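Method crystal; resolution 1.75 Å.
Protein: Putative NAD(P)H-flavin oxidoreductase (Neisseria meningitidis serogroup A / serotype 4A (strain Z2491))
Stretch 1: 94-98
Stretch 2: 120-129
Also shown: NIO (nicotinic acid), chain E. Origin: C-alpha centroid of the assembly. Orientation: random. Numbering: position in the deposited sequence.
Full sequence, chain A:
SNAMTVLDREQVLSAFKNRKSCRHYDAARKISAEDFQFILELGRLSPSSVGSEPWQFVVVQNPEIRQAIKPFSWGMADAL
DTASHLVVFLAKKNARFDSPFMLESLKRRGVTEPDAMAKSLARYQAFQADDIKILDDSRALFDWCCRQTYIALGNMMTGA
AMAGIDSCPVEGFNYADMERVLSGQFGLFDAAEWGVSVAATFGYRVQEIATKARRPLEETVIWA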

ATOM      1  N   ASN A  94      -8.099  15.118   7.691  1.00 23.41           N
ATOM      2  CA  ASN A  94      -9.468  15.618   7.544  1.00 28.53           C
ATOM      3  C   ASN A  94      -9.865  15.741   6.077  1.00 25.98           C
ATOM      4  O   ASN A  94     -10.344  16.778   5.618  1.00 22.79           O
ATOM      5  N   ALA A  95      -9.637  14.660   5.333  1.00 24.30           N
ATOM      6  CA  ALA A  95     -10.040  14.577   3.930  1.00 24.63           C
ATOM      7  C   ALA A  95     -11.513  14.165   3.818  1.00 24.34           C
ATOM      8  O   ALA A  95     -11.872  13.159   3.202  1.00 20.55           O
ATOM      9  N   ARG A  96     -12.369  14.982   4.436  1.00 24.60           N
ATOM     10  CA  ARG A  96     -13.812  14.796   4.364  1.00 25.56           C
ATOM     11  C   ARG A  96     -14.329  15.043   2.948  1.00 25.66           C
ATOM     12  O   ARG A  96     -13.731  15.780   2.158  1.00 24.89           O
ATOM     13  N   PHE A  97     -15.485  14.443   2.644  1.00 23.31           N
ATOM     14  CA  PHE A  97     -16.117  14.646   1.339  1.00 26.40           C
ATOM     15  C   PHE A  97     -16.329  16.129   1.014  1.00 28.29           C
ATOM     16  O   PHE A  97     -16.327  16.508  -0.161  1.00 26.56           O
ATOM     17  N   ASP A  98     -16.532  16.976   2.028  1.00 26.33           N
ATOM     18  CA  ASP A  98     -16.835  18.392   1.817  1.00 30.31           C
ATOM     19  C   ASP A  98     -15.614  19.297   1.992  1.00 28.01           C
ATOM     20  O   ASP A  98     -15.768  20.518   2.118  1.00 24.21           O
ATOM     21  N   SER A 120     -21.746  13.575  -7.166  1.00 23.66           N
ATOM     22  CA  SER A 120     -20.561  12.818  -6.767  1.00 26.32           C
ATOM     23  C   SER A 120     -20.274  12.987  -5.282  1.00 25.23           C
ATOM     24  O   SER A 120     -19.981  12.012  -4.579  1.00 26.28           O
ATOM     25  N   LEU A 121     -20.325  14.227  -4.793  1.00 23.67           N
ATOM     26  CA  LEU A 121     -20.041  14.483  -3.385  1.00 29.41           C
ATOM     27  C   LEU A 121     -21.057  13.798  -2.479  1.00 28.61           C
ATOM     28  O   LEU A 121     -20.705  13.346  -1.382  1.00 23.66           O
ATOM     29  N   ALA A 122     -22.311  13.705  -2.917  1.00 27.11           N
ATOM     30  CA  ALA A 122     -23.301  12.938  -2.170  1.00 26.80           C
ATOM     31  C   ALA A 122     -22.897  11.472  -2.062  1.00 28.35           C
ATOM     32  O   ALA A 122     -23.039  10.862  -0.994  1.00 26.67           O
ATOM     33  N   ARG A 123     -22.388  10.889  -3.154  1.00 25.14           N
ATOM     34  CA  ARG A 123     -21.922   9.503  -3.100  1.00 28.56           C
ATOM     35  C   ARG A 123     -20.692   9.363  -2.206  1.00 29.06           C
ATOM     36  O   ARG A 123     -20.590   8.399  -1.433  1.00 22.03           O
ATOM     37  N   TYR A 124     -19.747  10.308  -2.298  1.00 20.30           N
ATOM     38  CA  TYR A 124     -18.585  10.270  -1.412  1.00 26.92           C
ATOM     39  C   TYR A 124     -19.012  10.318   0.047  1.00 22.50           C
ATOM     40  O   TYR A 124     -18.429   9.633   0.893  1.00 20.90           O
ATOM     41  N   GLN A 125     -20.006  11.158   0.366  1.00 24.72           N
ATOM     42  CA  GLN A 125     -20.470  11.271   1.744  1.00 26.20           C
ATOM     43  C   GLN A 125     -21.009   9.942   2.253  1.00 22.69           C
ATOM     44  O   GLN A 125     -20.700   9.525   3.372  1.00 24.46           O
ATOM     45  N   ALA A 126     -21.851   9.285   1.454  1.00 25.93           N
ATOM     46  CA  ALA A 126     -22.419   8.005   1.849  1.00 28.58           C
ATOM     47  C   ALA A 126     -21.332   6.956   2.003  1.00 25.03           C
ATOM     48  O   ALA A 126     -21.346   6.168   2.958  1.00 25.18           O
ATOM     49  N   PHE A 127     -20.369   6.946   1.077  1.00 24.09           N
ATOM     50  CA  PHE A 127     -19.231   6.038   1.183  1.00 26.47           C
ATOM     51  C   PHE A 127     -18.507   6.238   2.508  1.00 27.30           C
ATOM     52  O   PHE A 127     -18.274   5.284   3.259  1.00 25.52           O
ATOM     53  N   GLN A 128     -18.173   7.487   2.824  1.00 22.60           N
ATOM     54  CA  GLN A 128     -17.391   7.768   4.020  1.00 23.35           C
ATOM     55  C   GLN A 128     -18.207   7.590   5.291  1.00 24.20           C
ATOM     56  O   GLN A 128     -17.669   7.177   6.320  1.00 25.17           O
ATOM     57  N   ALA A 129     -19.496   7.930   5.257  1.00 24.44           N
ATOM     58  CA  ALA A 129     -20.283   7.857   6.484  1.00 25.94           C
ATOM     59  C   ALA A 129     -20.788   6.444   6.764  1.00 30.83           C
ATOM     60  O   ALA A 129     -20.814   6.020   7.922  1.00 28.28           O
TER

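Q128 ties the helix of 120-129 to the irregular segment 94-98 through both ends of its amide. NE2 of Q128 donates to the carbonyl O of A95 at 3.1 Å, with a nearly straight N-H...O angle of 168°. OE1 of the same side chain accepts from the backbone N of F97 at 2.9 Å, but the angle of 126° makes this bond weak. The helix thus offers a donor and an acceptor to a stretch that lacks regular secondary structure. Q128 points toward the segment with chi1 m and chi2 t, an extended course that carries the buried amide to the backbone.

Within the segment, R96 (chi1 m) directs its CA-to-CB bond away from the helix and pairs with D98 (chi1 p): R96 NE to D98 OD1 and R96 NH2 to D98 OD2 are both 2.9 Å, a two-pronged salt bridge.

F97 is the main packing residue. It points toward the helix with chi1 p, and F97 CA lies 5.5 Å from Q125 CA. CB of Q125 sits over one face of the F97 ring, 3.6 Å from the ring centroid and only 9° off the normal, a CH-pi contact. Q125, with chi1 and chi2 both t, also brings OE1 within 3.3 Å of F97 CE1, while Q128 OE1 lies at the ring edge. At the root of the ring, F97 CB meets Y124 CB at 3.9 Å, an apolar contact. Y124 starts toward the segment, but with chi1 m its ring leads away, and its OH is hydrogen-bonded elsewhere in the structure. L121 (chi1 m, chi2 t) has its CA-to-CB bond sideways to the segment and places CD2 3.4 Å from the carbonyl O of F97.

F127, chi1 t, does not touch the segment; nicotinic acid lies over one face of its ring, with F127 CE1 3.9 Å from NIO C4.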

ATOM      1  CB  ASN A  94      -9.643  16.948   8.277  1.00 36.95           C
ATOM      2  CG  ASN A  94      -9.376  16.813   9.766  1.00 43.26           C
ATOM      3  OD1 ASN A  94      -8.434  17.401  10.296  1.00 47.44           O
ATOM      4  ND2 ASN A  94     -10.190  16.009  10.442  1.00 43.83           N
ATOM      5  CB  ALA A  95      -9.128  13.611   3.183  1.00 30.88           C
ATOM      6  CB  ARG A  96     -14.524  15.751   5.326  1.00 26.94           C
ATOM      7  CG  ARG A  96     -14.276  15.486   6.796  1.00 33.62           C
ATOM      8  CD  ARG A  96     -14.887  16.595   7.647  1.00 36.52           C
ATOM      9  NE  ARG A  96     -16.241  16.927   7.212  1.00 34.82           N
ATOM     10  CZ  ARG A  96     -17.343  16.303   7.623  1.00 40.04           C
ATOM     11  NH1 ARG A  96     -17.269  15.295   8.488  1.00 34.79           N
ATOM     12  NH2 ARG A  96     -18.526  16.687   7.163  1.00 45.09           N
ATOM     13  CB  PHE A  97     -17.465  13.913   1.280  1.00 21.79           C
ATOM     14  CG  PHE A  97     -18.495  14.495   2.199  1.00 25.17           C
ATOM     15  CD1 PHE A  97     -19.432  15.406   1.727  1.00 27.74           C
ATOM     16  CD2 PHE A  97     -18.492  14.177   3.548  1.00 26.21           C
ATOM     17  CE1 PHE A  97     -20.358  15.970   2.576  1.00 30.25           C
ATOM     18  CE2 PHE A  97     -19.422  14.739   4.410  1.00 33.83           C
ATOM     19  CZ  PHE A  97     -20.357  15.636   3.919  1.00 32.97           C
ATOM     20  CB  ASP A  98     -17.969  18.842   2.746  1.00 30.71           C
ATOM     21  CG  ASP A  98     -17.690  18.555   4.230  1.00 41.34           C
ATOM     22  OD1 ASP A  98     -16.535  18.252   4.602  1.00 38.40           O
ATOM     23  OD2 ASP A  98     -18.648  18.623   5.037  1.00 42.29           O
ATOM     24  CB  SER A 120     -19.347  13.271  -7.584  1.00 28.80           C
ATOM     25  OG  SER A 120     -19.456  12.861  -8.934  1.00 35.65           O
ATOM     26  CB  LEU A 121     -20.000  15.996  -3.120  1.00 28.60           C
ATOM     27  CG  LEU A 121     -18.864  16.774  -3.793  1.00 30.04           C
ATOM     28  CD1 LEU A 121     -18.974  18.281  -3.524  1.00 29.17           C
ATOM     29  CD2 LEU A 121     -17.498  16.236  -3.357  1.00 27.75           C
ATOM     30  CB  ALA A 122     -24.680  13.064  -2.826  1.00 25.68           C
ATOM     31  CB  ARG A 123     -21.623   8.985  -4.507  1.00 28.57           C
ATOM     32  CG  ARG A 123     -22.857   8.788  -5.374  1.00 30.49           C
ATOM     33  CD  ARG A 123     -22.541   7.998  -6.635  1.00 37.84           C
ATOM     34  NE  ARG A 123     -21.783   8.784  -7.604  1.00 47.72           N
ATOM     35  CZ  ARG A 123     -22.342   9.600  -8.496  1.00 52.94           C
ATOM     36  NH1 ARG A 123     -23.660   9.730  -8.534  1.00 56.26           N
ATOM     37  NH2 ARG A 123     -21.590  10.292  -9.344  1.00 49.10           N
ATOM     38  CB  TYR A 124     -17.642  11.443  -1.690  1.00 22.50           C
ATOM     39  CG  TYR A 124     -16.867  11.432  -2.994  1.00 28.83           C
ATOM     40  CD1 TYR A 124     -17.018  10.418  -3.931  1.00 24.49           C
ATOM     41  CD2 TYR A 124     -15.954  12.449  -3.268  1.00 31.57           C
ATOM     42  CE1 TYR A 124     -16.287  10.430  -5.123  1.00 25.40           C
ATOM     43  CE2 TYR A 124     -15.226  12.468  -4.435  1.00 26.61           C
ATOM     44  CZ  TYR A 124     -15.397  11.465  -5.366  1.00 25.11           C
ATOM     45  OH  TYR A 124     -14.650  11.510  -6.526  1.00 26.68           O
ATOM     46  CB  GLN A 125     -21.547  12.349   1.864  1.00 24.66           C
ATOM     47  CG  GLN A 125     -22.278  12.284   3.193  1.00 25.84           C
ATOM     48  CD  GLN A 125     -23.024  13.548   3.524  1.00 43.83           C
ATOM     49  OE1 GLN A 125     -23.248  14.395   2.664  1.00 42.55           O
ATOM     50  NE2 GLN A 125     -23.413  13.688   4.787  1.00 56.42           N
ATOM     51  CB  ALA A 126     -23.456   7.557   0.821  1.00 25.89           C
ATOM     52  CB  PHE A 127     -18.274   6.271   0.006  1.00 26.19           C
ATOM     53  CG  PHE A 127     -16.926   5.627   0.190  1.00 25.82           C
ATOM     54  CD1 PHE A 127     -16.802   4.252   0.200  1.00 27.30           C
ATOM     55  CD2 PHE A 127     -15.789   6.394   0.350  1.00 26.11           C
ATOM     56  CE1 PHE A 127     -15.554   3.640   0.382  1.00 31.06           C
ATOM     57  CE2 PHE A 127     -14.541   5.796   0.536  1.00 29.36           C
ATOM     58  CZ  PHE A 127     -14.426   4.418   0.548  1.00 32.12           C
ATOM     59  CB  GLN A 128     -16.833   9.183   3.951  1.00 22.84           C
ATOM     60  CG  GLN A 128     -15.731   9.344   2.941  1.00 25.38           C
ATOM     61  CD  GLN A 128     -15.064  10.683   3.087  1.00 24.66           C
ATOM     62  OE1 GLN A 128     -15.717  11.662   3.448  1.00 24.87           O
ATOM     63  NE2 GLN A 128     -13.762  10.739   2.834  1.00 23.66           N
ATOM     64  CB  ALA A 129     -21.459   8.832   6.416  1.00 26.54           C
TER
HETATM   65  N   NIO E 301     -16.596   4.222  -4.804  1.00 46.95           N
HETATM   66  C1  NIO E 301     -15.846   4.724  -5.796  1.00 40.69           C
HETATM   67  C2  NIO E 301     -14.500   4.999  -5.596  1.00 36.50           C
HETATM   68  C3  NIO E 301     -13.922   4.759  -4.354  1.00 41.47           C
HETATM   69  C4  NIO E 301     -14.722   4.253  -3.340  1.00 47.55           C
HETATM   70  C5  NIO E 301     -16.065   3.990  -3.595  1.00 48.59           C
HETATM   71  C6  NIO E 301     -13.671   5.567  -6.716  1.00 36.01           C
HETATM   72  O1  NIO E 301     -12.436   5.639  -6.560  1.00 23.87           O
HETATM   73  O2  NIO E 301     -14.241   5.961  -7.766  1.00 34.35           O